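PDB 6TFX: ABC transporter substrate-binding protein from Rhizobium radiobacter, which binds the opine mannopinic acid and probably hands it to an ABC importer as that system's solute-binding protein. Local coordinates for residues Val335-Leu339 with Pro340-Ser344; Ala368-His371 with Gln372-Lys376; Leu39-Phe42 with Ala43-Ser46. All coordinates share one frame; numbering follows the deposited sequence.

Contact 1: Val335-Leu339 with Pro340-Ser344; sequences VASQL and PGLES. With N72 ((2~{R})-2-[[(3~{R},4~{R},5~{S})-3,4,5,6-tetrakis(oxidanyl)-2-oxidanylidene-hexyl]amino]pentanedioic acid), chain C.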
ATOM      1  N   VAL A 335      -0.881   0.680  20.301  1.00 16.83           N
ATOM      2  CA  VAL A 335      -0.657  -0.658  19.788  1.00 17.28           C
ATOM      3  C   VAL A 335       0.258  -0.413  18.574  1.00 20.80           C
ATOM      4  O   VAL A 335      -0.092   0.358  17.669  1.00 18.21           O
ATOM      5  CB  VAL A 335      -1.980  -1.357  19.392  1.00 21.82           C
ATOM      6  CG1 VAL A 335      -1.709  -2.796  18.995  1.00 22.74           C
ATOM      7  CG2 VAL A 335      -2.997  -1.305  20.537  1.00 21.79           C
ATOM      8  N   ALA A 336       1.436  -1.029  18.587  1.00 18.94           N
ATOM      9  CA  ALA A 336       2.460  -0.761  17.582  1.00 18.74           C
ATOM     10  C   ALA A 336       2.856  -1.995  16.798  1.00 20.76           C
ATOM     11  O   ALA A 336       3.119  -3.042  17.386  1.00 20.70           O
ATOM     12  CB  ALA A 336       3.687  -0.152  18.254  1.00 20.05           C
ATOM     13  N   SER A 337       2.947  -1.870  15.475  1.00 16.93           N
ATOM     14  CA  SER A 337       3.369  -3.008  14.661  1.00 16.59           C
ATOM     15  C   SER A 337       4.828  -3.437  14.935  1.00 19.03           C
ATOM     16  O   SER A 337       5.704  -2.588  15.143  1.00 18.29           O
ATOM     17  CB  SER A 337       3.255  -2.661  13.183  1.00 17.13           C
ATOM     18  OG  SER A 337       3.846  -3.683  12.398  1.00 17.98           O
ATOM     19  N   GLN A 338       5.071  -4.763  14.846  1.00 16.33           N
ATOM     20  CA  GLN A 338       6.396  -5.369  14.947  1.00 17.20           C
ATOM     21  C   GLN A 338       7.095  -5.464  13.574  1.00 20.29           C
ATOM     22  O   GLN A 338       8.197  -6.026  13.492  1.00 19.87           O
ATOM     23  CB  GLN A 338       6.362  -6.723  15.662  1.00 18.57           C
ATOM     24  CG  GLN A 338       6.203  -6.549  17.166  1.00 22.10           C
ATOM     25  CD  GLN A 338       6.166  -7.868  17.875  1.00 37.10           C
ATOM     26  OE1 GLN A 338       5.351  -8.732  17.564  1.00 30.68           O
ATOM     27  NE2 GLN A 338       7.057  -8.054  18.842  1.00 32.74           N
ATOM     28  N   LEU A 339       6.492  -4.885  12.503  1.00 16.71           N
ATOM     29  CA  LEU A 339       7.212  -4.766  11.215  1.00 16.31           C
ATOM     30  C   LEU A 339       8.442  -3.921  11.587  1.00 18.20           C
ATOM     31  O   LEU A 339       8.277  -2.873  12.212  1.00 18.43           O
ATOM     32  CB  LEU A 339       6.344  -4.024  10.182  1.00 16.18           C
ATOM     33  CG  LEU A 339       6.988  -3.792   8.812  1.00 19.98           C
ATOM     34  CD1 LEU A 339       7.199  -5.103   8.071  1.00 20.58           C
ATOM     35  CD2 LEU A 339       6.117  -2.855   7.976  1.00 20.61           C
ATOM     36  N   PRO A 340       9.691  -4.372  11.325  1.00 18.50           N
ATOM     37  CA  PRO A 340      10.847  -3.660  11.911  1.00 18.23           C
ATOM     38  C   PRO A 340      10.970  -2.175  11.609  1.00 21.74           C
ATOM     39  O   PRO A 340      11.393  -1.416  12.502  1.00 21.77           O
ATOM     40  CB  PRO A 340      12.060  -4.444  11.411  1.00 20.96           C
ATOM     41  CG  PRO A 340      11.522  -5.829  11.164  1.00 24.70           C
ATOM     42  CD  PRO A 340      10.108  -5.632  10.665  1.00 20.52           C
ATOM     43  N   GLY A 341      10.585  -1.761  10.400  1.00 18.75           N
ATOM     44  CA  GLY A 341      10.639  -0.351  10.020  1.00 18.16           C
ATOM     45  C   GLY A 341       9.652   0.505  10.802  1.00 19.03           C
ATOM     46  O   GLY A 341       9.997   1.614  11.232  1.00 19.29           O
ATOM     47  N   LEU A 342       8.430  -0.025  11.036  1.00 14.67           N
ATOM     48  CA  LEU A 342       7.418   0.689  11.827  1.00 15.28           C
ATOM     49  C   LEU A 342       7.783   0.646  13.313  1.00 18.84           C
ATOM     50  O   LEU A 342       7.540   1.608  14.058  1.00 18.27           O
ATOM     51  CB  LEU A 342       6.015   0.073  11.653  1.00 14.66           C
ATOM     52  CG  LEU A 342       5.307   0.460  10.373  1.00 18.94           C
ATOM     53  CD1 LEU A 342       4.038  -0.365  10.195  1.00 17.76           C
ATOM     54  CD2 LEU A 342       4.995   1.973  10.323  1.00 19.67           C
ATOM     55  N   GLU A 343       8.334  -0.481  13.761  1.00 17.66           N
ATOM     56  CA  GLU A 343       8.725  -0.594  15.156  1.00 17.91           C
ATOM     57  C   GLU A 343       9.859   0.419  15.458  1.00 19.04           C
ATOM     58  O   GLU A 343       9.780   1.139  16.453  1.00 19.35           O
ATOM     59  CB  GLU A 343       9.163  -2.029  15.458  1.00 19.32           C
ATOM     60  CG  GLU A 343       9.651  -2.209  16.885  1.00 24.01           C
ATOM     61  CD  GLU A 343       9.805  -3.673  17.239  1.00 47.49           C
ATOM     62  OE1 GLU A 343      10.788  -4.287  16.762  1.00 42.70           O
ATOM     63  OE2 GLU A 343       8.934  -4.212  17.964  1.00 44.99           O
ATOM     64  N   SER A 344      10.889   0.490  14.585  1.00 17.11           N
ATOM     65  CA  SER A 344      11.986   1.431  14.816  1.00 17.66           C
ATOM     66  C   SER A 344      11.479   2.876  14.714  1.00 18.29           C
ATOM     67  O   SER A 344      11.853   3.700  15.541  1.00 19.33           O
ATOM     68  CB  SER A 344      13.144   1.172  13.855  1.00 21.91           C
ATOM     69  OG  SER A 344      12.709   1.319  12.519  1.00 31.82           O
TER
HETATM   70  OAB N72 C 601       9.720   2.916   8.515  1.00 21.50           O
HETATM   71  CAF N72 C 601       8.361   2.987   8.043  1.00 20.18           C
HETATM   72  CAG N72 C 601       7.670   1.636   7.660  1.00 24.02           C
HETATM   73  OAC N72 C 601       8.566   0.584   7.501  1.00 19.48           O
HETATM   74  CAH N72 C 601       6.572   1.852   6.616  1.00 18.82           C
HETATM   75  OAM N72 C 601       6.475   3.019   5.893  1.00 15.25           O
HETATM   76  CAI N72 C 601       6.099   1.045   5.423  1.00 24.60           C
HETATM   77  OAD N72 C 601       7.170   0.326   4.851  1.00 17.85           O
HETATM   78  CAJ N72 C 601       4.815   0.304   5.708  1.00 17.64           C
HETATM   79  OAE N72 C 601       4.058   0.754   6.605  1.00 16.87           O
HETATM   80  CAK N72 C 601       4.485  -1.010   4.946  1.00 16.54           C
HETATM   81  N   N72 C 601       3.373  -0.824   4.044  1.00 16.42           N
HETATM   82  CA  N72 C 601       2.141  -1.494   4.220  1.00 24.14           C
HETATM   83  C   N72 C 601       1.878  -2.187   5.528  1.00 18.56           C
HETATM   84  O   N72 C 601       1.313  -1.807   6.630  1.00 16.41           O
HETATM   85  CB  N72 C 601       1.000  -0.628   3.679  1.00 20.82           C
HETATM   86  CG  N72 C 601      -0.422  -0.841   4.201  1.00 16.80           C
HETATM   87  CD  N72 C 601      -1.503  -0.467   3.185  1.00 18.84           C
HETATM   88  OE1 N72 C 601      -1.308  -0.567   1.931  1.00 17.16           O
HETATM   89  OE2 N72 C 601      -2.610  -0.071   3.614  1.00 16.65           O
HETATM   90  OXT N72 C 601       2.299  -3.337   5.306  1.00 17.33           O
HETATM   91  O   HOH W   1       5.200   0.310  15.213  1.00 17.91           O
HETATM   92  O   HOH W   2       6.560  -2.671  17.962  1.00 29.96           O
HETATM   93  O   HOH W   3      10.313  -6.464  15.062  1.00 27.58           O
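L342 reaches back from the first turn of a helix onto the end of the strand that precedes it, and its side chain shows how one leucine can serve two surfaces at once. Its CB lies 3.8 Å from L339 O. The next atom, CG, turns to the opine and stands 3.8 Å from N72 CAG. Both branches then meet the ligand: CD1 is wedged between S337 CB at 3.8 Å, L339 CD2 at 3.9 Å and N72 OAE, while CD2 lies by N72 CAG. L339 CD2 also touches N72 CAK, so the two leucines line the pocket together.

The strand-to-helix joint belongs to the beta-alpha-beta unit of strand 330-337, helix 340-353 and strand 358-365, and the opine lies beside the start of its helix. L339 occupies the N-cap position; its carbonyl receives E343 N at 2.9 Å, with a C=O...N angle of 171°. Just upstream, S337 OG accepts L339 N at 2.9 Å in an ST turn, and H367 ND1 bonds to the same hydroxyl, tying the turn to the neighbouring helix 367-374. Because G341 has no side chain, its CA can sit 3.4 Å from N72 OAC.

On the side away from the ligand, contacts become polar and watery. With CG anti to the backbone N (chi1 177°), E343 runs alongside Q338, its OE2 3.7 Å from Q338 CG, the carboxylate plane turned 74° from the amide. Each carboxylate oxygen has its own water, linking it to the end of the strand or the residue after it: one water donates to OE2 and S337 O, another to OE1 and Q338 O.

Contact 2: Ala368-His371 with Gln372-Lys376; sequences AAWH and QMIRK. With N72 ((2~{R})-2-[[(3~{R},4~{R},5~{S})-3,4,5,6-tetrakis(oxidanyl)-2-oxidanylidene-hexyl]amino]pentanedioic acid), chain C.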
ATOM      1  N   ALA A 368       0.434  -8.316  10.853  1.00 18.32           N
ATOM      2  CA  ALA A 368      -0.909  -8.610  10.328  1.00 19.08           C
ATOM      3  C   ALA A 368      -1.981  -8.541  11.425  1.00 20.42           C
ATOM      4  O   ALA A 368      -3.086  -8.023  11.176  1.00 19.66           O
ATOM      5  CB  ALA A 368      -0.922  -9.966   9.657  1.00 21.00           C
ATOM      6  N   ALA A 369      -1.643  -9.017  12.645  1.00 16.40           N
ATOM      7  CA  ALA A 369      -2.566  -8.946  13.790  1.00 16.44           C
ATOM      8  C   ALA A 369      -2.823  -7.481  14.161  1.00 18.37           C
ATOM      9  O   ALA A 369      -3.939  -7.122  14.553  1.00 19.14           O
ATOM     10  CB  ALA A 369      -1.971  -9.675  14.987  1.00 18.00           C
ATOM     11  N   TRP A 370      -1.757  -6.639  14.094  1.00 15.22           N
ATOM     12  CA  TRP A 370      -1.860  -5.211  14.394  1.00 15.23           C
ATOM     13  C   TRP A 370      -2.838  -4.554  13.385  1.00 16.76           C
ATOM     14  O   TRP A 370      -3.706  -3.792  13.806  1.00 16.81           O
ATOM     15  CB  TRP A 370      -0.473  -4.583  14.302  1.00 16.09           C
ATOM     16  CG  TRP A 370      -0.459  -3.084  14.316  1.00 16.08           C
ATOM     17  CD1 TRP A 370      -0.574  -2.260  15.403  1.00 18.83           C
ATOM     18  CD2 TRP A 370      -0.300  -2.236  13.177  1.00 14.56           C
ATOM     19  NE1 TRP A 370      -0.467  -0.942  15.009  1.00 16.88           N
ATOM     20  CE2 TRP A 370      -0.283  -0.899  13.647  1.00 17.18           C
ATOM     21  CE3 TRP A 370      -0.134  -2.480  11.801  1.00 15.19           C
ATOM     22  CZ2 TRP A 370      -0.127   0.200  12.782  1.00 16.02           C
ATOM     23  CZ3 TRP A 370       0.080  -1.407  10.953  1.00 15.72           C
ATOM     24  CH2 TRP A 370       0.045  -0.077  11.436  1.00 15.70           C
ATOM     25  N   HIS A 371      -2.727  -4.898  12.083  1.00 15.83           N
ATOM     26  CA  HIS A 371      -3.648  -4.386  11.056  1.00 14.60           C
ATOM     27  C   HIS A 371      -5.101  -4.699  11.427  1.00 16.98           C
ATOM     28  O   HIS A 371      -5.975  -3.886  11.183  1.00 17.77           O
ATOM     29  CB  HIS A 371      -3.339  -5.017   9.678  1.00 15.41           C
ATOM     30  CG  HIS A 371      -2.392  -4.206   8.869  1.00 16.60           C
ATOM     31  ND1 HIS A 371      -2.829  -3.114   8.136  1.00 16.62           N
ATOM     32  CD2 HIS A 371      -1.049  -4.322   8.719  1.00 17.06           C
ATOM     33  CE1 HIS A 371      -1.745  -2.609   7.550  1.00 16.02           C
ATOM     34  NE2 HIS A 371      -0.656  -3.297   7.869  1.00 14.89           N
ATOM     35  N   GLN A 372      -5.353  -5.884  11.995  1.00 15.89           N
ATOM     36  CA  GLN A 372      -6.715  -6.255  12.401  1.00 16.18           C
ATOM     37  C   GLN A 372      -7.132  -5.432  13.633  1.00 18.22           C
ATOM     38  O   GLN A 372      -8.257  -4.955  13.693  1.00 18.74           O
ATOM     39  CB  GLN A 372      -6.746  -7.753  12.728  1.00 17.93           C
ATOM     40  CG  GLN A 372      -8.145  -8.293  12.968  1.00 33.97           C
ATOM     41  CD  GLN A 372      -8.103  -9.764  13.276  1.00 55.58           C
ATOM     42  OE1 GLN A 372      -8.022 -10.163  14.436  1.00 53.66           O
ATOM     43  NE2 GLN A 372      -8.157 -10.607  12.249  1.00 43.88           N
ATOM     44  N   MET A 373      -6.223  -5.282  14.621  1.00 15.69           N
ATOM     45  CA  MET A 373      -6.519  -4.549  15.858  1.00 15.22           C
ATOM     46  C   MET A 373      -6.842  -3.099  15.615  1.00 16.32           C
ATOM     47  O   MET A 373      -7.829  -2.601  16.142  1.00 18.45           O
ATOM     48  CB  MET A 373      -5.371  -4.654  16.858  1.00 18.61           C
ATOM     49  CG  MET A 373      -5.239  -6.030  17.442  1.00 24.04           C
ATOM     50  SD  MET A 373      -3.964  -6.014  18.737  1.00 29.73           S
ATOM     51  CE  MET A 373      -4.767  -5.144  20.011  1.00 27.11           C
ATOM     52  N   ILE A 374      -6.053  -2.412  14.784  1.00 14.19           N
ATOM     53  CA  ILE A 374      -6.325  -0.980  14.563  1.00 13.74           C
ATOM     54  C   ILE A 374      -7.653  -0.756  13.861  1.00 17.57           C
ATOM     55  O   ILE A 374      -8.280   0.281  14.058  1.00 17.22           O
ATOM     56  CB  ILE A 374      -5.141  -0.308  13.844  1.00 15.26           C
ATOM     57  CG1 ILE A 374      -4.907  -0.944  12.450  1.00 14.66           C
ATOM     58  CG2 ILE A 374      -3.874  -0.400  14.734  1.00 17.09           C
ATOM     59  CD1 ILE A 374      -3.719  -0.300  11.694  1.00 15.17           C
ATOM     60  N   ARG A 375      -8.091  -1.742  13.061  1.00 15.61           N
ATOM     61  CA  ARG A 375      -9.370  -1.673  12.335  1.00 15.58           C
ATOM     62  C   ARG A 375     -10.570  -2.015  13.246  1.00 19.12           C
ATOM     63  O   ARG A 375     -11.709  -2.020  12.784  1.00 17.83           O
ATOM     64  CB  ARG A 375      -9.312  -2.556  11.079  1.00 16.39           C
ATOM     65  CG  ARG A 375      -8.458  -1.883  10.001  1.00 15.96           C
ATOM     66  CD  ARG A 375      -8.251  -2.814   8.832  1.00 17.28           C
ATOM     67  NE  ARG A 375      -7.574  -2.181   7.700  1.00 17.49           N
ATOM     68  CZ  ARG A 375      -6.266  -1.967   7.633  1.00 18.39           C
ATOM     69  NH1 ARG A 375      -5.487  -2.238   8.681  1.00 15.95           N
ATOM     70  NH2 ARG A 375      -5.726  -1.450   6.529  1.00 14.90           N
ATOM     71  N   LYS A 376     -10.297  -2.318  14.537  1.00 16.30           N
ATOM     72  CA  LYS A 376     -11.311  -2.537  15.564  1.00 16.53           C
ATOM     73  C   LYS A 376     -11.296  -1.323  16.533  1.00 20.85           C
ATOM     74  O   LYS A 376     -11.948  -1.365  17.591  1.00 21.36           O
ATOM     75  CB  LYS A 376     -11.060  -3.843  16.329  1.00 18.23           C
ATOM     76  CG  LYS A 376     -11.372  -5.085  15.515  1.00 26.56           C
ATOM     77  CD  LYS A 376     -11.108  -6.329  16.354  1.00 41.38           C
ATOM     78  CE  LYS A 376     -11.469  -7.607  15.636  1.00 59.86           C
ATOM     79  NZ  LYS A 376     -10.990  -8.804  16.381  1.00 73.74           N
TER
HETATM   80  OAB N72 C 601       9.720   2.916   8.515  1.00 21.50           O
HETATM   81  CAF N72 C 601       8.361   2.987   8.043  1.00 20.18           C
HETATM   82  CAG N72 C 601       7.670   1.636   7.660  1.00 24.02           C
HETATM   83  OAC N72 C 601       8.566   0.584   7.501  1.00 19.48           O
HETATM   84  CAH N72 C 601       6.572   1.852   6.616  1.00 18.82           C
HETATM   85  OAM N72 C 601       6.475   3.019   5.893  1.00 15.25           O
HETATM   86  CAI N72 C 601       6.099   1.045   5.423  1.00 24.60           C
HETATM   87  OAD N72 C 601       7.170   0.326   4.851  1.00 17.85           O
HETATM   88  CAJ N72 C 601       4.815   0.304   5.708  1.00 17.64           C
HETATM   89  OAE N72 C 601       4.058   0.754   6.605  1.00 16.87           O
HETATM   90  CAK N72 C 601       4.485  -1.010   4.946  1.00 16.54           C
HETATM   91  N   N72 C 601       3.373  -0.824   4.044  1.00 16.42           N
HETATM   92  CA  N72 C 601       2.141  -1.494   4.220  1.00 24.14           C
HETATM   93  C   N72 C 601       1.878  -2.187   5.528  1.00 18.56           C
HETATM   94  O   N72 C 601       1.313  -1.807   6.630  1.00 16.41           O
HETATM   95  CB  N72 C 601       1.000  -0.628   3.679  1.00 20.82           C
HETATM   96  CG  N72 C 601      -0.422  -0.841   4.201  1.00 16.80           C
HETATM   97  CD  N72 C 601      -1.503  -0.467   3.185  1.00 18.84           C
HETATM   98  OE1 N72 C 601      -1.308  -0.567   1.931  1.00 17.16           O
HETATM   99  OE2 N72 C 601      -2.610  -0.071   3.614  1.00 16.65           O
HETATM  100  OXT N72 C 601       2.299  -3.337   5.306  1.00 17.33           O
HETATM  101  O   HOH W   4      -5.552  -9.216  15.792  1.00 31.79           O
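W370 and I374, one helical turn apart, form the dense half of this contact. I374 lays its branches over one face of the indole: CD1 stands 3.8 Å from the centroid of the W370 six-membered ring, only 10° off the normal, a CH-pi contact, while CG2 reaches W370 NE1 at 3.5 Å. The isoleucine manages this with CG1 wedged between its backbone N and carbonyl carbon (chi1 62°), from where the chain extends straight out across the ring. I374 N also donates to W370 O at 2.9 Å, and the indole N-H is engaged elsewhere, by V335 O on strand 330-337. V382 of strand 381-386 touches both side chains.

The solvent-facing flank of helix 367-374 is looser. There A369 and Q372 meet mainly through backbone and water: one water donates to A369 O and to Q372 OE1, and the thin extended glutamine leads outward. M373 CG passes A369 O, but its side chain then turns to V335 and V365 on the neighbouring strands.

A third, polar part faces the pocket. R375 runs side by side with H371, and its NH1 is shared by two acceptors of that one residue, H371 O at 3.0 Å and H371 ND1 at 2.9 Å, the latter approached in the imidazole plane. NH2 of the same guanidinium bonds to Y384 OH. On the far side of the imidazole, H371 NE2 donates to the carboxylate oxygen O of N72 at 2.8 Å. Since ND1 is taken up as an acceptor, the proton is expected on NE2; the second-shell arginine thus probably helps to orient the ring and to favour the tautomer that can donate to the opine carboxylate.

Contact 3: Leu39-Phe42 with Ala43-Ser46; sequences LVRF and APGS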
ATOM      1  N   LEU A  39      -7.412  -6.392 -15.935  1.00 14.97           N
ATOM      2  CA  LEU A  39      -7.763  -6.008 -17.314  1.00 14.26           C
ATOM      3  C   LEU A  39      -6.586  -5.261 -17.965  1.00 17.22           C
ATOM      4  O   LEU A  39      -6.248  -5.504 -19.124  1.00 18.30           O
ATOM      5  CB  LEU A  39      -8.982  -5.098 -17.300  1.00 14.78           C
ATOM      6  CG  LEU A  39     -10.328  -5.820 -17.086  1.00 16.42           C
ATOM      7  CD1 LEU A  39     -11.445  -4.812 -16.794  1.00 16.23           C
ATOM      8  CD2 LEU A  39     -10.697  -6.670 -18.303  1.00 17.09           C
ATOM      9  N   VAL A  40      -5.965  -4.353 -17.202  1.00 14.34           N
ATOM     10  CA  VAL A  40      -4.817  -3.542 -17.676  1.00 14.25           C
ATOM     11  C   VAL A  40      -3.745  -3.586 -16.598  1.00 17.28           C
ATOM     12  O   VAL A  40      -4.011  -4.048 -15.488  1.00 18.00           O
ATOM     13  CB  VAL A  40      -5.253  -2.084 -18.019  1.00 17.68           C
ATOM     14  CG1 VAL A  40      -6.285  -2.071 -19.142  1.00 17.63           C
ATOM     15  CG2 VAL A  40      -5.827  -1.360 -16.789  1.00 16.95           C
ATOM     16  N   ARG A  41      -2.532  -3.074 -16.885  1.00 14.64           N
ATOM     17  CA  ARG A  41      -1.556  -3.145 -15.818  1.00 15.00           C
ATOM     18  C   ARG A  41      -0.626  -1.977 -15.898  1.00 17.59           C
ATOM     19  O   ARG A  41      -0.453  -1.405 -16.967  1.00 16.35           O
ATOM     20  CB  ARG A  41      -0.726  -4.441 -15.951  1.00 15.27           C
ATOM     21  CG  ARG A  41       0.163  -4.476 -17.223  1.00 15.47           C
ATOM     22  CD  ARG A  41       1.143  -5.615 -17.098  1.00 19.90           C
ATOM     23  NE  ARG A  41       2.068  -5.704 -18.222  1.00 20.05           N
ATOM     24  CZ  ARG A  41       3.014  -6.628 -18.301  1.00 27.30           C
ATOM     25  NH1 ARG A  41       3.168  -7.517 -17.319  1.00 20.94           N
ATOM     26  NH2 ARG A  41       3.819  -6.674 -19.358  1.00 24.14           N
ATOM     27  N   PHE A  42       0.018  -1.664 -14.792  1.00 15.89           N
ATOM     28  CA  PHE A  42       1.108  -0.699 -14.804  1.00 14.57           C
ATOM     29  C   PHE A  42       2.235  -1.384 -15.619  1.00 16.84           C
ATOM     30  O   PHE A  42       2.371  -2.613 -15.590  1.00 18.22           O
ATOM     31  CB  PHE A  42       1.638  -0.532 -13.378  1.00 16.32           C
ATOM     32  CG  PHE A  42       0.736   0.366 -12.575  1.00 17.20           C
ATOM     33  CD1 PHE A  42      -0.397  -0.144 -11.943  1.00 19.88           C
ATOM     34  CD2 PHE A  42       1.054   1.699 -12.391  1.00 19.35           C
ATOM     35  CE1 PHE A  42      -1.248   0.703 -11.213  1.00 20.11           C
ATOM     36  CE2 PHE A  42       0.213   2.542 -11.650  1.00 20.65           C
ATOM     37  CZ  PHE A  42      -0.944   2.043 -11.095  1.00 17.30           C
ATOM     38  N   ALA A  43       3.058  -0.602 -16.330  1.00 15.17           N
ATOM     39  CA  ALA A  43       4.185  -1.215 -17.019  1.00 16.83           C
ATOM     40  C   ALA A  43       5.095  -1.811 -15.953  1.00 18.14           C
ATOM     41  O   ALA A  43       5.338  -1.159 -14.924  1.00 17.53           O
ATOM     42  CB  ALA A  43       4.967  -0.148 -17.780  1.00 17.92           C
ATOM     43  N   PRO A  44       5.639  -3.019 -16.182  1.00 16.62           N
ATOM     44  CA  PRO A  44       6.588  -3.585 -15.205  1.00 16.34           C
ATOM     45  C   PRO A  44       7.716  -2.582 -14.925  1.00 17.96           C
ATOM     46  O   PRO A  44       8.319  -2.015 -15.862  1.00 16.80           O
ATOM     47  CB  PRO A  44       7.103  -4.840 -15.906  1.00 18.67           C
ATOM     48  CG  PRO A  44       5.932  -5.259 -16.797  1.00 21.87           C
ATOM     49  CD  PRO A  44       5.413  -3.932 -17.319  1.00 18.27           C
ATOM     50  N   GLY A  45       7.949  -2.336 -13.641  1.00 16.03           N
ATOM     51  CA  GLY A  45       8.961  -1.384 -13.200  1.00 17.09           C
ATOM     52  C   GLY A  45       8.483   0.046 -13.042  1.00 18.26           C
ATOM     53  O   GLY A  45       9.273   0.920 -12.671  1.00 16.34           O
ATOM     54  N   SER A  46       7.188   0.303 -13.282  1.00 15.89           N
ATOM     55  CA  SER A  46       6.599   1.624 -13.080  1.00 16.84           C
ATOM     56  C   SER A  46       5.456   1.579 -12.062  1.00 17.78           C
ATOM     57  O   SER A  46       4.671   0.615 -12.043  1.00 16.60           O
ATOM     58  CB  SER A  46       6.058   2.203 -14.380  1.00 18.91           C
ATOM     59  OG  SER A  46       5.505   3.498 -14.156  1.00 21.22           O
TER
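R41 and P44 make the principal side-chain contact here, a cation's flat end resting on a pyrrolidine. P44 CG stands over one face of the guanidinium, 3.4 Å above its plane and displaced toward the rim, and lies 3.6 Å from R41 CZ; the two side chains cross at about a right angle. R41 arrives with CG between its backbone N and carbonyl carbon (chi1 66°) and the remainder of the chain extended, which carries the guanidinium along to the proline. This is van der Waals packing; the charge itself is answered by E53 in a salt bridge through NE, and that glutamate also touches A43 and P44.

A second van der Waals contact sets F42 CB 3.5 Å from the carbonyl oxygen S46 O. The near rim of the phenyl ring still borders that oxygen, CD2 approaching it obliquely, while the side chain also touches S140 and M480.

Among the hydrogen bonds, S46 N donates to A43 O at 2.9 Å within the turn. Side-chain hydroxyls brace its ends, S51 OG at A43 N and S46 OG at N48 N. Between the ends of the turn, G45 takes a positive phi of 89°. Proline followed by glycine at the two central positions is the classic signature of a type II beta turn, here the first bend of the loop joining strands 40-41 and 53-54 of a small antiparallel ribbon.

From the N terminus, contact 3 comes first, at the start of the loop that returns strand 40-41 to its partner 53-54. Contact 1 follows much later, turning strand 330-337 into helix 340-353, and contact 2 lies in helix 367-374, just beyond strand 358-365. Each is local, within one unbroken stretch, so the three run in series without nesting or crossing. Contacts 1 and 2 touch, through V335 O to W370 NE1 and V335 to M373, and both meet N72, joining a beta-alpha-beta unit to the next helix beside the opine. Contact 3 lies across the chain's centre, its centre about 30 Å from either.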